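Local coordinates for protein putative C39-like peptidase (Bacillus anthracis, PDB 3ERV) that is of unknown function but is probably a membrane-anchored cysteine peptidase of the C39-like family, within the papain-like peptidase clan, at residues A62-I75 against V107-L120. Numbering follows the deposited sequence.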
# COMPACT_ATOMS: atom_id res chain seq x y z
N ALA A 62 1.34 8.03 13.04
CA ALA A 62 0.09 8.29 13.76
C ALA A 62 0.21 8.13 15.29
O ALA A 62 -0.74 8.41 16.01
CB ALA A 62 -1.02 7.41 13.21
N GLY A 63 1.37 7.69 15.80
CA GLY A 63 1.53 7.58 17.23
C GLY A 63 1.49 6.16 17.80
O GLY A 63 1.58 5.97 19.01
N ILE A 64 1.37 5.15 16.94
CA ILE A 64 1.27 3.77 17.43
C ILE A 64 2.66 3.13 17.51
O ILE A 64 3.45 3.25 16.56
CB ILE A 64 0.38 2.89 16.49
CG1 ILE A 64 -0.98 3.58 16.24
CG2 ILE A 64 0.27 1.42 17.05
CD1 ILE A 64 -1.82 3.79 17.51
N THR A 65 2.96 2.45 18.63
CA THR A 65 4.16 1.62 18.70
C THR A 65 3.88 0.29 17.97
O THR A 65 3.07 -0.51 18.40
CB THR A 65 4.54 1.31 20.17
OG1 THR A 65 4.81 2.54 20.84
CG2 THR A 65 5.81 0.35 20.29
N VAL A 66 4.54 0.05 16.85
CA VAL A 66 4.31 -1.19 16.14
C VAL A 66 5.45 -1.38 15.15
O VAL A 66 6.09 -0.42 14.75
CB VAL A 66 2.91 -1.19 15.44
CG1 VAL A 66 2.85 -0.14 14.29
CG2 VAL A 66 2.53 -2.64 14.96
N ASP A 67 5.77 -2.62 14.80
CA ASP A 67 6.78 -2.82 13.78
C ASP A 67 6.22 -3.71 12.67
O ASP A 67 5.17 -4.33 12.83
CB ASP A 67 8.04 -3.44 14.36
CG ASP A 67 7.80 -4.81 14.90
OD1 ASP A 67 7.71 -5.79 14.16
OD2 ASP A 67 7.70 -4.93 16.11
N LYS A 68 6.93 -3.75 11.55
CA LYS A 68 6.52 -4.51 10.39
C LYS A 68 6.35 -6.02 10.64
O LYS A 68 5.55 -6.64 9.96
CB LYS A 68 7.51 -4.28 9.25
CG LYS A 68 8.83 -5.06 9.41
CD LYS A 68 9.92 -4.47 8.45
CE LYS A 68 11.11 -5.41 8.39
NZ LYS A 68 12.37 -4.75 7.99
N MET A 69 7.10 -6.61 11.58
CA MET A 69 7.00 -8.04 11.86
C MET A 69 5.68 -8.39 12.55
O MET A 69 5.07 -9.44 12.30
CB MET A 69 8.20 -8.54 12.71
CG MET A 69 9.63 -8.25 12.07
SD MET A 69 9.75 -9.01 10.45
CE MET A 69 9.28 -10.71 10.89
N LYS A 70 5.24 -7.53 13.46
CA LYS A 70 3.96 -7.78 14.12
C LYS A 70 2.84 -7.66 13.09
O LYS A 70 1.91 -8.46 13.06
CB LYS A 70 3.75 -6.80 15.29
CG LYS A 70 2.44 -7.04 16.05
CD LYS A 70 2.70 -6.91 17.59
CE LYS A 70 1.43 -7.05 18.46
NZ LYS A 70 0.47 -5.92 18.25
N LEU A 71 2.93 -6.68 12.21
CA LEU A 71 1.89 -6.47 11.21
C LEU A 71 1.88 -7.63 10.20
O LEU A 71 0.80 -8.04 9.69
CB LEU A 71 2.08 -5.12 10.48
CG LEU A 71 1.93 -3.90 11.41
CD1 LEU A 71 2.15 -2.64 10.60
CD2 LEU A 71 0.53 -3.86 12.06
N ALA A 72 3.08 -8.12 9.89
CA ALA A 72 3.21 -9.26 8.98
C ALA A 72 2.56 -10.52 9.56
O ALA A 72 2.02 -11.35 8.81
CB ALA A 72 4.64 -9.52 8.66
N ASN A 73 2.61 -10.70 10.87
CA ASN A 73 1.95 -11.84 11.44
C ASN A 73 0.44 -11.63 11.53
O ASN A 73 -0.33 -12.58 11.41
CB ASN A 73 2.53 -12.18 12.81
CG ASN A 73 1.94 -13.44 13.37
OD1 ASN A 73 1.47 -13.46 14.49
ND2 ASN A 73 1.94 -14.50 12.58
N GLU A 74 0.03 -10.38 11.73
CA GLU A 74 -1.38 -10.07 11.99
C GLU A 74 -2.28 -9.91 10.78
O GLU A 74 -3.48 -10.07 10.88
CB GLU A 74 -1.50 -8.84 12.92
CG GLU A 74 -1.06 -9.19 14.37
CD GLU A 74 -0.96 -7.95 15.26
OE1 GLU A 74 -1.03 -6.81 14.72
OE2 GLU A 74 -0.80 -8.10 16.50
N ILE A 75 -1.69 -9.57 9.64
CA ILE A 75 -2.45 -9.41 8.43
C ILE A 75 -3.18 -10.71 8.13
O ILE A 75 -2.63 -11.79 8.29
CB ILE A 75 -1.59 -8.96 7.21
CG1 ILE A 75 -2.50 -8.66 6.03
CG2 ILE A 75 -0.62 -10.04 6.80
CD1 ILE A 75 -3.14 -7.35 6.06
N VAL A 107 -1.51 -8.02 -0.82
CA VAL A 107 -2.80 -7.89 -0.17
C VAL A 107 -3.35 -6.54 -0.62
O VAL A 107 -2.59 -5.60 -0.85
CB VAL A 107 -2.67 -7.96 1.39
CG1 VAL A 107 -1.80 -6.80 1.89
CG2 VAL A 107 -4.05 -7.88 2.04
N TYR A 108 -4.66 -6.45 -0.79
CA TYR A 108 -5.26 -5.23 -1.28
C TYR A 108 -5.84 -4.41 -0.12
O TYR A 108 -5.65 -4.73 1.05
CB TYR A 108 -6.29 -5.54 -2.38
CG TYR A 108 -5.67 -5.83 -3.75
CD1 TYR A 108 -4.29 -5.71 -3.94
CD2 TYR A 108 -6.47 -6.17 -4.87
CE1 TYR A 108 -3.70 -5.94 -5.17
CE2 TYR A 108 -5.89 -6.40 -6.14
CZ TYR A 108 -4.48 -6.28 -6.28
OH TYR A 108 -3.82 -6.49 -7.50
N HIS A 109 -6.56 -3.34 -0.44
CA HIS A 109 -6.95 -2.38 0.54
C HIS A 109 -7.89 -2.92 1.66
O HIS A 109 -7.80 -2.48 2.80
CB HIS A 109 -7.57 -1.16 -0.16
CG HIS A 109 -8.95 -1.42 -0.70
ND1 HIS A 109 -10.09 -1.12 0.02
CD2 HIS A 109 -9.36 -1.98 -1.86
CE1 HIS A 109 -11.16 -1.48 -0.69
NE2 HIS A 109 -10.74 -2.00 -1.83
N GLY A 110 -8.80 -3.85 1.36
CA GLY A 110 -9.77 -4.28 2.40
C GLY A 110 -9.12 -4.83 3.67
O GLY A 110 -9.26 -4.28 4.80
N PRO A 111 -8.41 -5.94 3.53
CA PRO A 111 -7.71 -6.62 4.63
C PRO A 111 -6.67 -5.67 5.22
O PRO A 111 -6.45 -5.62 6.42
CB PRO A 111 -7.02 -7.82 3.92
CG PRO A 111 -7.83 -8.00 2.59
CD PRO A 111 -8.19 -6.58 2.22
N LEU A 112 -6.03 -4.90 4.35
CA LEU A 112 -5.04 -3.99 4.85
C LEU A 112 -5.70 -2.93 5.77
O LEU A 112 -5.14 -2.58 6.81
CB LEU A 112 -4.26 -3.36 3.71
CG LEU A 112 -2.93 -2.68 4.07
CD1 LEU A 112 -1.96 -3.58 4.89
CD2 LEU A 112 -2.25 -2.17 2.75
N PHE A 113 -6.87 -2.43 5.35
CA PHE A 113 -7.68 -1.53 6.18
C PHE A 113 -8.12 -2.16 7.52
O PHE A 113 -8.07 -1.52 8.58
CB PHE A 113 -8.91 -1.05 5.40
CG PHE A 113 -9.83 -0.14 6.21
CD1 PHE A 113 -9.39 1.11 6.66
CD2 PHE A 113 -11.12 -0.54 6.53
CE1 PHE A 113 -10.21 1.96 7.38
CE2 PHE A 113 -11.97 0.31 7.27
CZ PHE A 113 -11.49 1.57 7.70
N GLN A 114 -8.55 -3.41 7.49
CA GLN A 114 -8.92 -4.06 8.72
C GLN A 114 -7.75 -4.08 9.70
O GLN A 114 -7.94 -3.92 10.90
CB GLN A 114 -9.41 -5.49 8.48
CG GLN A 114 -10.76 -5.55 7.85
CD GLN A 114 -11.77 -4.64 8.56
OE1 GLN A 114 -12.40 -3.78 7.93
NE2 GLN A 114 -11.93 -4.82 9.88
N LEU A 115 -6.53 -4.26 9.19
CA LEU A 115 -5.39 -4.33 10.08
C LEU A 115 -5.18 -2.94 10.66
O LEU A 115 -4.85 -2.82 11.84
CB LEU A 115 -4.13 -4.84 9.35
CG LEU A 115 -2.82 -5.01 10.16
CD1 LEU A 115 -3.05 -5.76 11.49
CD2 LEU A 115 -1.78 -5.76 9.32
N ALA A 116 -5.33 -1.90 9.83
CA ALA A 116 -5.12 -0.53 10.30
C ALA A 116 -6.09 -0.20 11.45
O ALA A 116 -5.73 0.49 12.42
CB ALA A 116 -5.31 0.50 9.14
N LYS A 117 -7.34 -0.65 11.28
CA LYS A 117 -8.39 -0.45 12.29
C LYS A 117 -8.12 -1.14 13.63
O LYS A 117 -8.57 -0.67 14.65
CB LYS A 117 -9.72 -0.98 11.76
CG LYS A 117 -10.30 -0.19 10.66
CD LYS A 117 -11.77 0.06 10.98
CE LYS A 117 -11.94 1.41 11.62
NZ LYS A 117 -13.26 1.46 12.36
N LYS A 118 -7.38 -2.25 13.63
CA LYS A 118 -7.00 -2.90 14.86
C LYS A 118 -6.27 -1.87 15.73
O LYS A 118 -6.45 -1.81 16.96
CB LYS A 118 -6.07 -4.09 14.59
CG LYS A 118 -5.78 -4.92 15.85
CD LYS A 118 -4.63 -5.95 15.69
CE LYS A 118 -4.25 -6.57 17.04
NZ LYS A 118 -3.06 -5.88 17.64
N TYR A 119 -5.45 -1.04 15.09
CA TYR A 119 -4.59 -0.13 15.83
C TYR A 119 -5.18 1.29 15.93
O TYR A 119 -4.84 2.03 16.85
CB TYR A 119 -3.21 -0.06 15.15
CG TYR A 119 -2.44 -1.30 15.37
CD1 TYR A 119 -1.62 -1.44 16.50
CD2 TYR A 119 -2.56 -2.38 14.50
CE1 TYR A 119 -0.95 -2.60 16.70
CE2 TYR A 119 -1.87 -3.53 14.71
CZ TYR A 119 -1.08 -3.63 15.80
OH TYR A 119 -0.41 -4.79 16.00
N LEU A 120 -6.02 1.67 14.98
CA LEU A 120 -6.68 2.98 14.98
C LEU A 120 -8.21 2.81 14.76
O LEU A 120 -8.77 3.23 13.73
CB LEU A 120 -6.09 3.85 13.87
CG LEU A 120 -4.59 4.23 13.97
CD1 LEU A 120 -4.16 4.91 12.64
CD2 LEU A 120 -4.31 5.14 15.17
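The Y119 hydroxyl of helix 109-119 sits between K70 and E74 of helix 68-74, joining two helices of a C39-like, probably papain-like fold. It accepts from K70 NZ (NZ to OH 2.7 Å) and donates to E74 OE1 across a very short 2.5 Å from OH. Both partners lie at the ring edge near its plane, and together they set the rotation of the hydroxyl about its C-O bond. E74 OE2 takes the charges: K70 NZ, within the helix, and K118 NZ both bridge to it through weak bonds, the K118 one longer at 3.4 Å from NZ to OE2. This shared carboxylate probably offsets the closeness of the two ammonium groups. K70 reaches the hydroxyl because its CG lies anti to the backbone N (chi1 -178°) and its chain then bends at chi2 and chi4.

Inward from these polar groups the ring is wedged obliquely among I64 CG2, V66 CG2 and L71 CD2, the last 3.6 Å from Y119 CE2. Farther along, L115 packs against the last turn of helix 68-74, its CD1 against E74 CB and its CD2 against I75 CB. I75 CD1 continues the apolar seam to L112 and V107. At the other end, L120 meets the residues flanking G63 of the Schellman motif, its CD1 against A62 CB and its CD2 against I64 CD1.

The helix axes approach to 10.9 Å at 123°. Helix 50-61 backs the seam through L55, A56 and L59, and its E51 accepts from V107 N. The start of helix 68-74 is N-capped by D67, whose OD1 receives K70 N from above the carboxylate plane, 3.1 Å from N to OD1.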